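PDB 1WBI: avidin-related protein 2 from Gallus gallus, which binds biotin as a homotetrameric relative of chicken egg-white avidin, each subunit apparently holding the vitamin at the end of its beta barrel. Local coordinates for residues D14-S19 with G117-T122. Numbering follows the deposited sequence. Where two conformers were deposited one is given.
Sequences DNDLGS and GNNDFT. With BTN (biotin), chain I.
With chi1 at 77°, N15 holds CG between its own backbone N and carbonyl carbon, which swings the amide toward N119; D16 adopts a similar rotamer (chi1 57°) that, in the conformer described here, carries its carboxylate to the backbone of D120. CB of N15 sits 3.6 Å from the centroid of the F121 ring in a CH-pi contact over one face. Farther out, the N15 and N119 amides stack with planes 13° apart, with no hydrogen bond between them; each is committed elsewhere. ND2 of N119 donates to OD1 of D16 at 2.9 Å, nearly straight, and D120 N reaches that same oxygen at 2.8 Å from the opposite face of the carboxylate. The two donors hold this oxygen in place, and the bond from ND2 in turn sets how the N119 amide is turned, with OD1 accepting from biotin N1 at 2.9 Å. D16 thus appears to act as a second-shell residue to N119, which touches biotin directly.

Here the first and last strands, 11-15 and 114-123, meet antiparallel and close the avidin barrel. D14 and T122 form a hydrogen-bonded pair through both backbone N-H groups, while N15 and F121 make the following non-hydrogen-bonded pair, their side chains on the same face of the sheet, which lays N15 CB over the ring, before a type I turn from N15 to G18 leads away. OD1 of N15 braces the turn: L17 N, in an Asx turn, and S19 N approach it from opposite faces of the amide. That orients ND2 of N15 toward biotin O3 (3.0 Å), the ureido oxygen, which also takes a 2.7 Å bond from S19 OG; Y36 and T38 supply further bonds to biotin. CD1 of L17 lies against ND2 of N119, with W111 of the third subunit packing on L17. One water links D14 OD2 to T122 OG1, while D14 OD1 accepts from NE2 of Q124; another water bridges D16 OD2 and N118 O.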
ATOM      1  N   ASP A  14      14.306  -8.080 -15.939  1.00 13.79           N
ATOM      2  CA  ASP A  14      12.979  -8.532 -16.278  1.00 14.89           C
ATOM      3  C   ASP A  14      12.140  -8.499 -15.014  1.00 13.52           C
ATOM      4  O   ASP A  14      12.685  -8.760 -13.957  1.00 13.09           O
ATOM      5  CB  ASP A  14      13.007 -10.062 -16.661  1.00 15.91           C
ATOM      6  CG  ASP A  14      13.702 -10.360 -17.984  1.00 19.20           C
ATOM      7  OD1 ASP A  14      13.342  -9.736 -18.992  1.00 24.79           O
ATOM      8  OD2 ASP A  14      14.621 -11.208 -17.981  1.00 22.10           O
ATOM      9  N   ASN A  15      10.829  -8.285 -15.075  1.00 12.52           N
ATOM     10  CA  ASN A  15       9.976  -8.588 -13.923  1.00 12.95           C
ATOM     11  C   ASN A  15       8.887  -9.565 -14.205  1.00 13.19           C
ATOM     12  O   ASN A  15       8.720 -10.016 -15.379  1.00 12.52           O
ATOM     13  CB  ASN A  15       9.455  -7.306 -13.218  1.00 12.98           C
ATOM     14  CG  ASN A  15       8.296  -6.609 -13.935  1.00 13.33           C
ATOM     15  OD1 ASN A  15       7.608  -7.176 -14.792  1.00 13.04           O
ATOM     16  ND2 ASN A  15       8.079  -5.359 -13.563  1.00 11.66           N
ATOM     17  N   ASP A  16       8.143  -9.904 -13.150  1.00 12.52           N
ATOM     18  CA  ASP A  16       7.136 -10.968 -13.217  1.00 14.25           C
ATOM     19  C   ASP A  16       5.863 -10.590 -13.985  1.00 14.88           C
ATOM     20  O   ASP A  16       4.992 -11.446 -14.145  1.00 18.73           O
ATOM     21  CB  ASP A  16       6.769 -11.417 -11.812  0.50 14.12           C
ATOM     22  CG  ASP A  16       6.277 -10.265 -10.966  0.50 14.62           C
ATOM     23  OD1 ASP A  16       7.088  -9.332 -10.703  0.50 12.04           O
ATOM     24  OD2 ASP A  16       5.091 -10.294 -10.589  0.50 19.57           O
ATOM     25  N   LEU A  17       5.726  -9.359 -14.445  1.00 14.74           N
ATOM     26  CA  LEU A  17       4.646  -9.015 -15.366  1.00 15.37           C
ATOM     27  C   LEU A  17       5.123  -8.972 -16.803  1.00 15.61           C
ATOM     28  O   LEU A  17       4.351  -8.626 -17.687  1.00 18.86           O
ATOM     29  CB  LEU A  17       4.030  -7.663 -15.010  1.00 15.32           C
ATOM     30  CG  LEU A  17       3.246  -7.644 -13.711  1.00 15.80           C
ATOM     31  CD1 LEU A  17       2.890  -6.234 -13.331  1.00 13.52           C
ATOM     32  CD2 LEU A  17       1.950  -8.496 -13.764  1.00 19.77           C
ATOM     33  N   GLY A  18       6.371  -9.351 -17.079  1.00 14.85           N
ATOM     34  CA  GLY A  18       6.929  -9.244 -18.420  1.00 14.71           C
ATOM     35  C   GLY A  18       7.559  -7.917 -18.786  1.00 15.45           C
ATOM     36  O   GLY A  18       8.025  -7.717 -19.896  1.00 15.25           O
ATOM     37  N   SER A  19       7.603  -6.970 -17.845  1.00 13.15           N
ATOM     38  CA  SER A  19       8.227  -5.727 -18.100  1.00 12.86           C
ATOM     39  C   SER A  19       9.757  -5.846 -18.079  1.00 12.84           C
ATOM     40  O   SER A  19      10.308  -6.834 -17.592  1.00 12.89           O
ATOM     41  CB  SER A  19       7.771  -4.668 -17.088  1.00 11.92           C
ATOM     42  OG  SER A  19       6.384  -4.504 -17.111  1.00 12.78           O
ATOM     43  N   GLY A 117       0.986  -2.418  -5.638  1.00  9.21           N
ATOM     44  CA  GLY A 117       1.318  -3.801  -5.965  1.00  9.51           C
ATOM     45  C   GLY A 117       2.780  -4.108  -5.732  1.00 10.13           C
ATOM     46  O   GLY A 117       3.483  -3.429  -4.960  1.00  9.17           O
ATOM     47  N   ASN A 118       3.229  -5.180  -6.330  1.00  9.92           N
ATOM     48  CA  ASN A 118       4.542  -5.744  -6.106  1.00 10.37           C
ATOM     49  C   ASN A 118       5.148  -6.200  -7.408  1.00 10.96           C
ATOM     50  O   ASN A 118       4.445  -6.488  -8.388  1.00 11.95           O
ATOM     51  CB  ASN A 118       4.428  -6.939  -5.152  1.00 10.66           C
ATOM     52  CG  ASN A 118       3.397  -7.960  -5.602  1.00 13.78           C
ATOM     53  OD1 ASN A 118       2.209  -7.846  -5.323  1.00 22.62           O
ATOM     54  ND2 ASN A 118       3.867  -8.969  -6.291  1.00 23.29           N
ATOM     55  N   ASN A 119       6.461  -6.346  -7.420  1.00 11.05           N
ATOM     56  CA  ASN A 119       7.146  -6.939  -8.554  1.00 11.09           C
ATOM     57  C   ASN A 119       8.468  -7.488  -8.093  1.00 11.53           C
ATOM     58  O   ASN A 119       9.190  -6.842  -7.316  1.00 10.38           O
ATOM     59  CB  ASN A 119       7.434  -5.945  -9.666  1.00 11.34           C
ATOM     60  CG  ASN A 119       6.289  -5.736 -10.652  1.00 12.16           C
ATOM     61  OD1 ASN A 119       5.940  -4.618 -10.895  1.00 10.27           O
ATOM     62  ND2 ASN A 119       5.821  -6.800 -11.327  1.00 11.95           N
ATOM     63  N   ASP A 120       8.827  -8.644  -8.599  1.00 10.83           N
ATOM     64  CA  ASP A 120      10.177  -9.182  -8.423  1.00 11.89           C
ATOM     65  C   ASP A 120      10.926  -9.049  -9.749  1.00 11.56           C
ATOM     66  O   ASP A 120      10.373  -9.397 -10.827  1.00 12.48           O
ATOM     67  CB  ASP A 120      10.141 -10.641  -8.057  1.00 12.52           C
ATOM     68  CG  ASP A 120       9.547 -10.894  -6.664  1.00 17.08           C
ATOM     69  OD1 ASP A 120       9.305  -9.972  -5.889  1.00 21.11           O
ATOM     70  OD2 ASP A 120       9.435 -12.086  -6.339  1.00 25.11           O
ATOM     71  N   PHE A 121      12.148  -8.549  -9.710  1.00 11.78           N
ATOM     72  CA  PHE A 121      12.986  -8.402 -10.902  1.00 12.23           C
ATOM     73  C   PHE A 121      14.188  -9.321 -10.803  1.00 12.97           C
ATOM     74  O   PHE A 121      14.764  -9.482  -9.714  1.00 11.65           O
ATOM     75  CB  PHE A 121      13.525  -6.989 -11.070  1.00 11.59           C
ATOM     76  CG  PHE A 121      12.473  -5.903 -11.301  1.00 11.02           C
ATOM     77  CD1 PHE A 121      12.324  -5.327 -12.554  1.00 11.16           C
ATOM     78  CD2 PHE A 121      11.672  -5.446 -10.266  1.00 11.29           C
ATOM     79  CE1 PHE A 121      11.435  -4.291 -12.763  1.00 11.79           C
ATOM     80  CE2 PHE A 121      10.779  -4.445 -10.459  1.00 10.39           C
ATOM     81  CZ  PHE A 121      10.636  -3.850 -11.723  1.00 11.74           C
ATOM     82  N   THR A 122      14.599  -9.853 -11.942  1.00 13.04           N
ATOM     83  CA  THR A 122      15.843 -10.632 -12.065  1.00 14.17           C
ATOM     84  C   THR A 122      16.630 -10.084 -13.238  1.00 14.26           C
ATOM     85  O   THR A 122      16.078  -9.431 -14.144  1.00 13.09           O
ATOM     86  CB  THR A 122      15.572 -12.115 -12.274  1.00 15.03           C
ATOM     87  OG1 THR A 122      14.635 -12.268 -13.340  1.00 18.95           O
ATOM     88  CG2 THR A 122      14.997 -12.744 -10.998  1.00 17.71           C
TER
HETATM   89  C11 BTN I1001      -0.126   3.392 -17.403  1.00 14.36           C
HETATM   90  O11 BTN I1001      -0.654   4.482 -17.782  1.00 15.64           O
HETATM   91  O12 BTN I1001      -0.875   2.398 -17.186  1.00 14.66           O
HETATM   92  C10 BTN I1001       1.358   3.378 -17.238  1.00 13.71           C
HETATM   93  C9  BTN I1001       1.946   2.001 -17.061  1.00 11.81           C
HETATM   94  C8  BTN I1001       1.806   1.465 -15.619  1.00 10.41           C
HETATM   95  C7  BTN I1001       2.513   0.108 -15.502  1.00 11.59           C
HETATM   96  C2  BTN I1001       2.554  -0.506 -14.067  1.00  9.92           C
HETATM   97  S1  BTN I1001       3.710   0.243 -12.997  1.00 10.03           S
HETATM   98  C6  BTN I1001       3.438  -1.081 -11.805  1.00 10.80           C
HETATM   99  C5  BTN I1001       3.309  -2.356 -12.624  1.00  8.38           C
HETATM  100  N1  BTN I1001       4.588  -2.962 -12.835  1.00  9.89           N
HETATM  101  C3  BTN I1001       4.866  -2.963 -14.140  1.00  9.37           C
HETATM  102  O3  BTN I1001       5.995  -3.478 -14.632  1.00 10.29           O
HETATM  103  N2  BTN I1001       3.957  -2.375 -14.846  1.00  9.97           N
HETATM  104  C4  BTN I1001       2.835  -2.001 -14.033  1.00 10.22           C
HETATM  105  O   HOH W   1      15.705 -12.561 -15.854  1.00 23.22           O
HETATM  106  O   HOH W   2       3.213  -8.300  -9.952  1.00 34.02           O